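Local coordinates for MobA-like NTP transferase domain-containing protein (Thermus thermophilus, PDB 2DPW) that is of unknown function but probably acts as a nucleotidyltransferase of the MobA-like kind, at residues L80-T91 against N147-L155; D93-F104 against L213-V224. All coordinates share one frame; numbering follows the deposited sequence.

Contact 1 of 2, residues L80-T91 against N147-L155; sequences LEHVEGRVLVAT and NLLLLDKSL
Leu150 lays its CD2 methyl over one face of the Arg86 guanidinium, 4.0 Å above the plane and over its centre, while CD1 touches Arg86 CG. Beyond this cover Arg86 NH2 bonds to Leu106 O. The two residues lie on neighbouring antiparallel strands, 86-91 and 148-152, inside the mixed sheet of the MobA-like, GT-A-type fold; strand 86-91 also runs parallel to strand 4-8, and so stands where the sheet passes from parallel to antiparallel pairing. Val87 with Leu151 and Val89 with Leu149 are the hydrogen-bonded pairs, and the bond from Leu151 N to Val87 O (2.6 Å) is almost straight. Leu88, Ala90, Leu148 and Leu150 share one face, where Leu88 packs on Val102, and Leu148 and Leu150 on Val105, of helix 99-108. On the other face Val89 CB meets Leu149 CB at 4.1 Å. Past the end of the strands, Lys153 sends out a fully extended chain, its CG anti to the backbone N (chi1 172°), which slides past Leu80 in the opposite direction. Its ammonium ties the turn after helix 72-81 to the start of helix 153-156. Three oxygens grip NZ: Val83 O at 2.7 Å, nearly in line with its C=O bond, Leu80 O at 2.9 Å, which NZ reaches from the opposite face of the carbonyl plane to Val83 N, and Glu84 OE2 in a 3.0 Å salt bridge, met from above the carboxylate plane.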
loop_
_atom_site.group_PDB
_atom_site.type_symbol
_atom_site.label_atom_id
_atom_site.label_comp_id
_atom_site.label_asym_id
_atom_site.label_seq_id
_atom_site.Cartn_x
_atom_site.Cartn_y
_atom_site.Cartn_z
ATOM N N LEU A 80 0.337 6.832 -12.828
ATOM C CA LEU A 80 1.163 8.007 -12.572
ATOM C C LEU A 80 1.128 8.976 -13.747
ATOM O O LEU A 80 1.127 10.191 -13.555
ATOM C CB LEU A 80 2.607 7.587 -12.287
ATOM C CG LEU A 80 2.885 7.114 -10.858
ATOM C CD1 LEU A 80 4.255 6.462 -10.764
ATOM C CD2 LEU A 80 2.802 8.297 -9.922
ATOM N N GLU A 81 1.104 8.432 -14.964
ATOM C CA GLU A 81 1.057 9.251 -16.170
ATOM C C GLU A 81 -0.140 10.194 -16.089
ATOM O O GLU A 81 -0.128 11.285 -16.656
ATOM C CB GLU A 81 0.905 8.376 -17.422
ATOM C CG GLU A 81 2.079 7.455 -17.737
ATOM C CD GLU A 81 1.894 6.685 -19.046
ATOM O OE1 GLU A 81 0.740 6.545 -19.513
ATOM O OE2 GLU A 81 2.909 6.207 -19.602
ATOM N N HIS A 82 -1.175 9.769 -15.370
ATOM C CA HIS A 82 -2.386 10.567 -15.245
ATOM C C HIS A 82 -2.544 11.376 -13.959
ATOM O O HIS A 82 -3.643 11.810 -13.634
ATOM C CB HIS A 82 -3.614 9.670 -15.432
ATOM C CG HIS A 82 -3.652 8.963 -16.750
ATOM N ND1 HIS A 82 -2.910 7.831 -17.011
ATOM C CD2 HIS A 82 -4.325 9.244 -17.893
ATOM C CE1 HIS A 82 -3.124 7.443 -18.257
ATOM N NE2 HIS A 82 -3.978 8.285 -18.813
ATOM N N VAL A 83 -1.472 11.590 -13.215
ATOM C CA VAL A 83 -1.614 12.375 -11.997
ATOM C C VAL A 83 -0.472 13.364 -11.833
ATOM O O VAL A 83 0.490 13.341 -12.595
ATOM C CB VAL A 83 -1.691 11.467 -10.743
ATOM C CG1 VAL A 83 -2.794 10.442 -10.913
ATOM C CG2 VAL A 83 -0.360 10.780 -10.504
ATOM N N GLU A 84 -0.590 14.240 -10.842
ATOM C CA GLU A 84 0.443 15.234 -10.576
ATOM C C GLU A 84 0.515 15.520 -9.080
ATOM O O GLU A 84 -0.459 15.312 -8.354
ATOM C CB GLU A 84 0.145 16.533 -11.331
ATOM C CG GLU A 84 0.149 16.427 -12.870
ATOM C CD GLU A 84 1.533 16.146 -13.466
ATOM O OE1 GLU A 84 2.537 16.698 -12.956
ATOM O OE2 GLU A 84 1.611 15.386 -14.458
ATOM N N GLY A 85 1.678 15.980 -8.627
ATOM C CA GLY A 85 1.870 16.314 -7.225
ATOM C C GLY A 85 2.168 15.152 -6.307
ATOM O O GLY A 85 2.862 14.209 -6.690
ATOM N N ARG A 86 1.664 15.229 -5.077
ATOM C CA ARG A 86 1.859 14.157 -4.108
ATOM C C ARG A 86 0.629 13.274 -4.224
ATOM O O ARG A 86 -0.495 13.772 -4.172
ATOM C CB ARG A 86 1.973 14.709 -2.693
ATOM C CG ARG A 86 2.709 13.774 -1.755
ATOM C CD ARG A 86 3.000 14.394 -0.387
ATOM N NE ARG A 86 1.777 14.616 0.384
ATOM C CZ ARG A 86 1.747 14.926 1.678
ATOM N NH1 ARG A 86 2.880 15.050 2.360
ATOM N NH2 ARG A 86 0.583 15.112 2.291
ATOM N N VAL A 87 0.843 11.973 -4.407
ATOM C CA VAL A 87 -0.253 11.021 -4.562
ATOM C C VAL A 87 -0.222 9.856 -3.593
ATOM O O VAL A 87 0.835 9.307 -3.282
ATOM C CB VAL A 87 -0.289 10.445 -5.990
ATOM C CG1 VAL A 87 -1.359 9.354 -6.099
ATOM C CG2 VAL A 87 -0.573 11.564 -6.982
ATOM N N LEU A 88 -1.406 9.486 -3.126
ATOM C CA LEU A 88 -1.540 8.379 -2.208
ATOM C C LEU A 88 -1.956 7.139 -2.974
ATOM O O LEU A 88 -2.953 7.126 -3.691
ATOM C CB LEU A 88 -2.571 8.697 -1.133
ATOM C CG LEU A 88 -2.842 7.555 -0.153
ATOM C CD1 LEU A 88 -1.550 7.140 0.534
ATOM C CD2 LEU A 88 -3.868 7.995 0.861
ATOM N N VAL A 89 -1.169 6.090 -2.827
ATOM C CA VAL A 89 -1.467 4.861 -3.513
ATOM C C VAL A 89 -2.057 3.878 -2.539
ATOM O O VAL A 89 -1.694 3.857 -1.364
ATOM C CB VAL A 89 -0.208 4.249 -4.118
ATOM C CG1 VAL A 89 -0.568 2.987 -4.891
ATOM C CG2 VAL A 89 0.466 5.267 -5.011
ATOM N N ALA A 90 -2.972 3.064 -3.043
ATOM C CA ALA A 90 -3.617 2.053 -2.227
ATOM C C ALA A 90 -4.088 0.873 -3.055
ATOM O O ALA A 90 -4.426 1.013 -4.236
ATOM C CB ALA A 90 -4.792 2.653 -1.490
ATOM N N THR A 91 -4.086 -0.294 -2.424
ATOM C CA THR A 91 -4.574 -1.507 -3.061
ATOM C C THR A 91 -6.089 -1.549 -2.818
ATOM O O THR A 91 -6.585 -0.965 -1.854
ATOM C CB THR A 91 -3.940 -2.751 -2.442
ATOM O OG1 THR A 91 -4.269 -2.810 -1.047
ATOM C CG2 THR A 91 -2.442 -2.715 -2.616
ATOM N N ASN A 147 -0.910 -0.855 3.245
ATOM C CA ASN A 147 -1.238 -1.173 1.890
ATOM C C ASN A 147 -1.428 0.163 1.198
ATOM O O ASN A 147 -2.127 0.281 0.197
ATOM C CB ASN A 147 -2.527 -1.976 1.881
ATOM C CG ASN A 147 -2.338 -3.451 2.326
ATOM O OD1 ASN A 147 -1.624 -4.212 1.682
ATOM N ND2 ASN A 147 -2.999 -3.848 3.418
ATOM N N LEU A 148 -0.833 1.182 1.802
ATOM C CA LEU A 148 -0.882 2.544 1.302
ATOM C C LEU A 148 0.537 3.005 1.075
ATOM O O LEU A 148 1.451 2.598 1.789
ATOM C CB LEU A 148 -1.525 3.488 2.326
ATOM C CG LEU A 148 -2.985 3.359 2.776
ATOM C CD1 LEU A 148 -3.248 4.504 3.734
ATOM C CD2 LEU A 148 -3.974 3.412 1.599
ATOM N N LEU A 149 0.709 3.856 0.076
ATOM C CA LEU A 149 2.015 4.414 -0.232
ATOM C C LEU A 149 1.826 5.836 -0.737
ATOM O O LEU A 149 1.151 6.074 -1.742
ATOM C CB LEU A 149 2.736 3.594 -1.294
ATOM C CG LEU A 149 4.199 3.985 -1.512
ATOM C CD1 LEU A 149 5.036 3.604 -0.296
ATOM C CD2 LEU A 149 4.714 3.279 -2.742
ATOM N N LEU A 150 2.432 6.775 -0.025
ATOM C CA LEU A 150 2.349 8.189 -0.350
ATOM C C LEU A 150 3.563 8.623 -1.196
ATOM O O LEU A 150 4.710 8.568 -0.742
ATOM C CB LEU A 150 2.275 8.976 0.960
ATOM C CG LEU A 150 2.047 10.480 0.873
ATOM C CD1 LEU A 150 0.913 10.802 -0.093
ATOM C CD2 LEU A 150 1.742 10.995 2.263
ATOM N N LEU A 151 3.311 9.061 -2.427
ATOM C CA LEU A 151 4.408 9.453 -3.311
ATOM C C LEU A 151 4.387 10.858 -3.854
ATOM O O LEU A 151 3.334 11.444 -4.101
ATOM C CB LEU A 151 4.477 8.554 -4.545
ATOM C CG LEU A 151 4.524 7.039 -4.451
ATOM C CD1 LEU A 151 4.461 6.512 -5.863
ATOM C CD2 LEU A 151 5.784 6.561 -3.703
ATOM N N ASP A 152 5.583 11.383 -4.063
ATOM C CA ASP A 152 5.726 12.680 -4.676
ATOM C C ASP A 152 6.114 12.261 -6.091
ATOM O O ASP A 152 7.286 12.006 -6.362
ATOM C CB ASP A 152 6.856 13.458 -4.044
ATOM C CG ASP A 152 6.942 14.843 -4.587
ATOM O OD1 ASP A 152 6.140 15.693 -4.150
ATOM O OD2 ASP A 152 7.785 15.080 -5.477
ATOM N N LYS A 153 5.109 12.141 -6.960
ATOM C CA LYS A 153 5.293 11.724 -8.356
ATOM C C LYS A 153 6.601 12.267 -8.914
ATOM O O LYS A 153 7.462 11.505 -9.367
ATOM C CB LYS A 153 4.168 12.243 -9.253
ATOM C CG LYS A 153 4.460 11.986 -10.731
ATOM C CD LYS A 153 3.345 12.434 -11.651
ATOM C CE LYS A 153 3.686 12.106 -13.091
ATOM N NZ LYS A 153 2.694 12.619 -14.057
ATOM N N SER A 154 6.717 13.595 -8.899
ATOM C CA SER A 154 7.878 14.316 -9.390
ATOM C C SER A 154 9.180 13.882 -8.770
ATOM O O SER A 154 10.163 13.769 -9.477
ATOM C CB SER A 154 7.701 15.786 -9.105
ATOM O OG SER A 154 7.021 15.992 -7.873
ATOM N N LEU A 155 9.220 13.672 -7.459
ATOM C CA LEU A 155 10.479 13.261 -6.832
ATOM C C LEU A 155 10.786 11.806 -7.139
ATOM O O LEU A 155 11.927 11.393 -7.346
ATOM C CB LEU A 155 10.394 13.424 -5.322
ATOM C CG LEU A 155 10.387 14.813 -4.699
ATOM C CD1 LEU A 155 10.123 14.731 -3.200
ATOM C CD2 LEU A 155 11.715 15.447 -4.972
#

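Contact 2 of 2, residues D93-F104 against L213-V224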
loop_
_atom_site.group_PDB
_atom_site.type_symbol
_atom_site.label_atom_id
_atom_site.label_comp_id
_atom_site.label_asym_id
_atom_site.label_seq_id
_atom_site.Cartn_x
_atom_site.Cartn_y
_atom_site.Cartn_z
ATOM N N ASP A 93 -7.987 -3.919 -1.695
ATOM C CA ASP A 93 -8.452 -4.972 -0.793
ATOM C C ASP A 93 -8.350 -4.663 0.698
ATOM O O ASP A 93 -8.150 -5.561 1.518
ATOM C CB ASP A 93 -7.705 -6.267 -1.086
ATOM C CG ASP A 93 -6.262 -6.205 -0.668
ATOM O OD1 ASP A 93 -5.690 -5.093 -0.698
ATOM O OD2 ASP A 93 -5.704 -7.270 -0.320
ATOM N N ILE A 94 -8.464 -3.389 1.046
ATOM C CA ILE A 94 -8.437 -2.986 2.439
ATOM C C ILE A 94 -9.742 -2.230 2.636
ATOM O O ILE A 94 -9.755 -1.009 2.751
ATOM C CB ILE A 94 -7.230 -2.073 2.771
ATOM C CG1 ILE A 94 -6.946 -1.110 1.607
ATOM C CG2 ILE A 94 -6.019 -2.937 3.134
ATOM C CD1 ILE A 94 -5.925 -0.008 1.935
ATOM N N PRO A 95 -10.864 -2.967 2.666
ATOM C CA PRO A 95 -12.229 -2.466 2.836
ATOM C C PRO A 95 -12.518 -1.751 4.159
ATOM O O PRO A 95 -13.537 -1.069 4.281
ATOM C CB PRO A 95 -13.068 -3.727 2.665
ATOM C CG PRO A 95 -12.206 -4.759 3.292
ATOM C CD PRO A 95 -10.861 -4.441 2.686
ATOM N N HIS A 96 -11.636 -1.909 5.142
ATOM C CA HIS A 96 -11.821 -1.259 6.430
ATOM C C HIS A 96 -11.241 0.147 6.427
ATOM O O HIS A 96 -11.369 0.875 7.413
ATOM C CB HIS A 96 -11.149 -2.059 7.549
ATOM C CG HIS A 96 -11.701 -3.435 7.724
ATOM N ND1 HIS A 96 -11.067 -4.560 7.241
ATOM C CD2 HIS A 96 -12.838 -3.871 8.316
ATOM C CE1 HIS A 96 -11.786 -5.627 7.527
ATOM N NE2 HIS A 96 -12.869 -5.236 8.181
ATOM N N LEU A 97 -10.597 0.521 5.324
ATOM C CA LEU A 97 -9.991 1.839 5.213
ATOM C C LEU A 97 -10.998 2.953 5.507
ATOM O O LEU A 97 -12.105 2.963 4.970
ATOM C CB LEU A 97 -9.387 2.042 3.819
ATOM C CG LEU A 97 -8.586 3.347 3.634
ATOM C CD1 LEU A 97 -7.253 3.254 4.358
ATOM C CD2 LEU A 97 -8.360 3.607 2.153
ATOM N N THR A 98 -10.591 3.892 6.361
ATOM C CA THR A 98 -11.428 5.019 6.760
ATOM C C THR A 98 -10.804 6.356 6.389
ATOM O O THR A 98 -9.594 6.458 6.205
ATOM C CB THR A 98 -11.644 5.036 8.275
ATOM O OG1 THR A 98 -10.394 5.260 8.928
ATOM C CG2 THR A 98 -12.192 3.737 8.738
ATOM N N GLU A 99 -11.650 7.377 6.303
ATOM C CA GLU A 99 -11.229 8.728 5.980
ATOM C C GLU A 99 -10.250 9.226 7.038
ATOM O O GLU A 99 -9.254 9.885 6.722
ATOM C CB GLU A 99 -12.452 9.651 5.922
ATOM C CG GLU A 99 -12.146 11.148 6.043
ATOM C CD GLU A 99 -13.404 12.002 6.041
ATOM O OE1 GLU A 99 -14.510 11.430 6.086
ATOM O OE2 GLU A 99 -13.293 13.247 6.000
ATOM N N GLU A 100 -10.531 8.904 8.296
ATOM C CA GLU A 100 -9.666 9.337 9.381
ATOM C C GLU A 100 -8.258 8.797 9.165
ATOM O O GLU A 100 -7.268 9.524 9.300
ATOM C CB GLU A 100 -10.217 8.851 10.716
ATOM C CG GLU A 100 -9.674 9.608 11.908
ATOM C CD GLU A 100 -10.380 9.233 13.195
ATOM O OE1 GLU A 100 -11.574 8.875 13.116
ATOM O OE2 GLU A 100 -9.756 9.308 14.278
ATOM N N ALA A 101 -8.181 7.514 8.824
ATOM C CA ALA A 101 -6.906 6.866 8.565
ATOM C C ALA A 101 -6.204 7.563 7.396
ATOM O O ALA A 101 -5.009 7.835 7.438
ATOM C CB ALA A 101 -7.132 5.398 8.243
ATOM N N VAL A 102 -6.952 7.862 6.348
ATOM C CA VAL A 102 -6.363 8.520 5.201
ATOM C C VAL A 102 -5.809 9.912 5.526
ATOM O O VAL A 102 -4.672 10.242 5.156
ATOM C CB VAL A 102 -7.382 8.630 4.060
ATOM C CG1 VAL A 102 -6.824 9.508 2.949
ATOM C CG2 VAL A 102 -7.700 7.244 3.525
ATOM N N ARG A 103 -6.599 10.721 6.222
ATOM C CA ARG A 103 -6.157 12.060 6.549
ATOM C C ARG A 103 -4.955 12.066 7.468
ATOM O O ARG A 103 -4.108 12.946 7.374
ATOM C CB ARG A 103 -7.308 12.867 7.144
ATOM C CG ARG A 103 -8.345 13.214 6.092
ATOM C CD ARG A 103 -9.401 14.197 6.545
ATOM N NE ARG A 103 -10.021 14.802 5.369
ATOM C CZ ARG A 103 -11.114 15.554 5.387
ATOM N NH1 ARG A 103 -11.735 15.806 6.536
ATOM N NH2 ARG A 103 -11.584 16.055 4.253
ATOM N N PHE A 104 -4.863 11.079 8.351
ATOM C CA PHE A 104 -3.723 11.014 9.259
ATOM C C PHE A 104 -2.453 10.989 8.422
ATOM O O PHE A 104 -1.542 11.801 8.597
ATOM C CB PHE A 104 -3.781 9.747 10.108
ATOM C CG PHE A 104 -2.544 9.515 10.925
ATOM C CD1 PHE A 104 -2.234 10.340 11.998
ATOM C CD2 PHE A 104 -1.670 8.489 10.604
ATOM C CE1 PHE A 104 -1.068 10.141 12.737
ATOM C CE2 PHE A 104 -0.506 8.286 11.336
ATOM C CZ PHE A 104 -0.206 9.116 12.404
ATOM N N LEU A 213 5.770 6.049 8.187
ATOM C CA LEU A 213 4.874 6.822 9.032
ATOM C C LEU A 213 4.164 5.855 9.961
ATOM O O LEU A 213 3.359 5.031 9.512
ATOM C CB LEU A 213 3.824 7.569 8.202
ATOM C CG LEU A 213 2.810 8.407 9.002
ATOM C CD1 LEU A 213 3.490 9.650 9.496
ATOM C CD2 LEU A 213 1.603 8.800 8.147
ATOM N N VAL A 214 4.481 5.926 11.248
ATOM C CA VAL A 214 3.803 5.065 12.200
ATOM C C VAL A 214 2.354 5.536 12.147
ATOM O O VAL A 214 2.051 6.665 12.531
ATOM C CB VAL A 214 4.329 5.262 13.618
ATOM C CG1 VAL A 214 3.617 4.301 14.551
ATOM C CG2 VAL A 214 5.830 5.042 13.645
ATOM N N THR A 215 1.470 4.675 11.658
ATOM C CA THR A 215 0.066 5.019 11.514
ATOM C C THR A 215 -0.789 4.151 12.419
ATOM O O THR A 215 -0.962 2.966 12.160
ATOM C CB THR A 215 -0.348 4.837 10.062
ATOM O OG1 THR A 215 0.532 5.606 9.233
ATOM C CG2 THR A 215 -1.773 5.295 9.842
ATOM N N PRO A 216 -1.361 4.750 13.479
ATOM C CA PRO A 216 -2.213 4.148 14.509
ATOM C C PRO A 216 -3.448 3.443 13.989
ATOM O O PRO A 216 -4.062 2.658 14.700
ATOM C CB PRO A 216 -2.590 5.333 15.388
ATOM C CG PRO A 216 -1.586 6.381 15.052
ATOM C CD PRO A 216 -1.420 6.212 13.588
ATOM N N TYR A 217 -3.819 3.727 12.750
ATOM C CA TYR A 217 -4.995 3.107 12.163
ATOM C C TYR A 217 -4.634 1.845 11.394
ATOM O O TYR A 217 -4.112 1.906 10.287
ATOM C CB TYR A 217 -5.683 4.094 11.241
ATOM C CG TYR A 217 -5.929 5.430 11.889
ATOM C CD1 TYR A 217 -4.879 6.323 12.118
ATOM C CD2 TYR A 217 -7.218 5.812 12.258
ATOM C CE1 TYR A 217 -5.111 7.568 12.694
ATOM C CE2 TYR A 217 -7.464 7.051 12.832
ATOM C CZ TYR A 217 -6.415 7.927 13.047
ATOM O OH TYR A 217 -6.695 9.164 13.578
ATOM N N PRO A 218 -4.909 0.676 11.982
ATOM C CA PRO A 218 -4.616 -0.617 11.363
ATOM C C PRO A 218 -5.431 -0.957 10.107
ATOM O O PRO A 218 -5.118 -1.919 9.399
ATOM C CB PRO A 218 -4.856 -1.598 12.508
ATOM C CG PRO A 218 -5.903 -0.916 13.316
ATOM C CD PRO A 218 -5.414 0.497 13.352
ATOM N N GLU A 219 -6.478 -0.184 9.832
ATOM C CA GLU A 219 -7.297 -0.423 8.640
ATOM C C GLU A 219 -6.463 -0.080 7.413
ATOM O O GLU A 219 -6.852 -0.357 6.277
ATOM C CB GLU A 219 -8.572 0.433 8.658
ATOM C CG GLU A 219 -8.351 1.907 8.912
ATOM C CD GLU A 219 -8.361 2.256 10.391
ATOM O OE1 GLU A 219 -7.611 1.628 11.171
ATOM O OE2 GLU A 219 -9.123 3.167 10.775
ATOM N N VAL A 220 -5.306 0.518 7.673
ATOM C CA VAL A 220 -4.373 0.905 6.640
ATOM C C VAL A 220 -3.639 -0.312 6.081
ATOM O O VAL A 220 -3.049 -0.251 5.002
ATOM C CB VAL A 220 -3.340 1.893 7.207
ATOM C CG1 VAL A 220 -2.094 1.164 7.673
ATOM C CG2 VAL A 220 -2.990 2.897 6.182
ATOM N N GLY A 221 -3.688 -1.419 6.813
ATOM C CA GLY A 221 -2.990 -2.616 6.372
ATOM C C GLY A 221 -3.725 -3.943 6.447
ATOM O O GLY A 221 -3.321 -4.904 5.798
ATOM N N VAL A 222 -4.794 -4.014 7.234
ATOM C CA VAL A 222 -5.551 -5.258 7.348
ATOM C C VAL A 222 -6.403 -5.471 6.108
ATOM O O VAL A 222 -7.494 -4.906 5.973
ATOM C CB VAL A 222 -6.479 -5.258 8.575
ATOM C CG1 VAL A 222 -7.165 -6.604 8.690
ATOM C CG2 VAL A 222 -5.691 -4.965 9.828
ATOM N N ASP A 223 -5.893 -6.289 5.201
ATOM C CA ASP A 223 -6.597 -6.586 3.967
ATOM C C ASP A 223 -7.439 -7.848 4.119
ATOM O O ASP A 223 -7.473 -8.462 5.181
ATOM C CB ASP A 223 -5.590 -6.775 2.836
ATOM C CG ASP A 223 -4.630 -7.913 3.106
ATOM O OD1 ASP A 223 -3.878 -7.833 4.101
ATOM O OD2 ASP A 223 -4.632 -8.891 2.328
ATOM N N VAL A 224 -8.121 -8.219 3.045
ATOM C CA VAL A 224 -8.962 -9.410 3.017
ATOM C C VAL A 224 -8.327 -10.400 2.043
ATOM O O VAL A 224 -8.066 -10.066 0.885
ATOM C CB VAL A 224 -10.387 -9.067 2.540
ATOM C CG1 VAL A 224 -11.215 -10.321 2.446
ATOM C CG2 VAL A 224 -11.032 -8.071 3.489
#
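The Tyr217 ring carries Ala101 CA on one face, a CH-pi contact 4.0 Å from the centroid and 21° off the normal, with Glu100 O over the rim of that face; at its edge, in plane, lie Glu100 OE2 and Glu219 OE2. Phe104, one turn after Ala101 on helix 99-108, turns an edge to Val214 O and Thr215 OG1. Its own ring meets that of Tyr217 obliquely, planes 43° apart. His96 has Val222 O in plane at its edge, and Phe128 and Tyr29 make edge-to-face pairs with it. Phe104 reaches the 213-217 segment because its CG is anti to the backbone N (chi1 172°). Tyr217 OH donates to Glu100 OE2 at 3.1 Å, the carboxylate standing steeply to the ring. With a leucine in place of Tyr217, Glu100 OE2 would probably lose its hydroxyl mate and Ala101 CA the flat surface it rests on. Around the start of the helix the polar groups are joined in a short chain of hydrogen bonds: Thr98 OG1, the N-cap, accepts from Ala101 N and donates to the anti lone pair of Glu219 OE2 (3.1 Å). Farther on, Val224 N bonds to Asp93 O, and Pro95 CG packs on Val224 CG2 at 3.5 Å. Asp93 and Asp223 lie side by side, pointing the same way, with their OD2 atoms 3.3 Å apart. Thr91 bonds to Asp93 OD1. Salt bridges from Lys24 to Asp93 and from Arg133 to Asp223 probably offset the mutual repulsion of the two acids; their presence here is consistent with the metal-binding acidic residues of related nucleotidyltransferases, though no metal is modelled between them.

In the fold
The segments alternate along the chain: 80-91, 93-104, 147-155, then 213-224, so the two contacts interlock. Their centres lie about 16 Å apart. Strand 86-91 of contact 1 leads through a short loop into helix 99-108 of contact 2, and strand 210-214 joins the same mixed sheet beside strand 114-120, which in turn pairs with strand 148-152. The contacts touch at the start of the 147-155 segment, where Asn147 N probably hydrogen-bonds to Val220 O (2.8 Å). Contact 1 thus lies mostly within the sheet and reaches past its end to helices 72-81 and 153-156; contact 2 fastens the chain after strand 210-214 across the loop and helix following strand 86-91, bringing distant acidic residues together near that strand's C-terminal end.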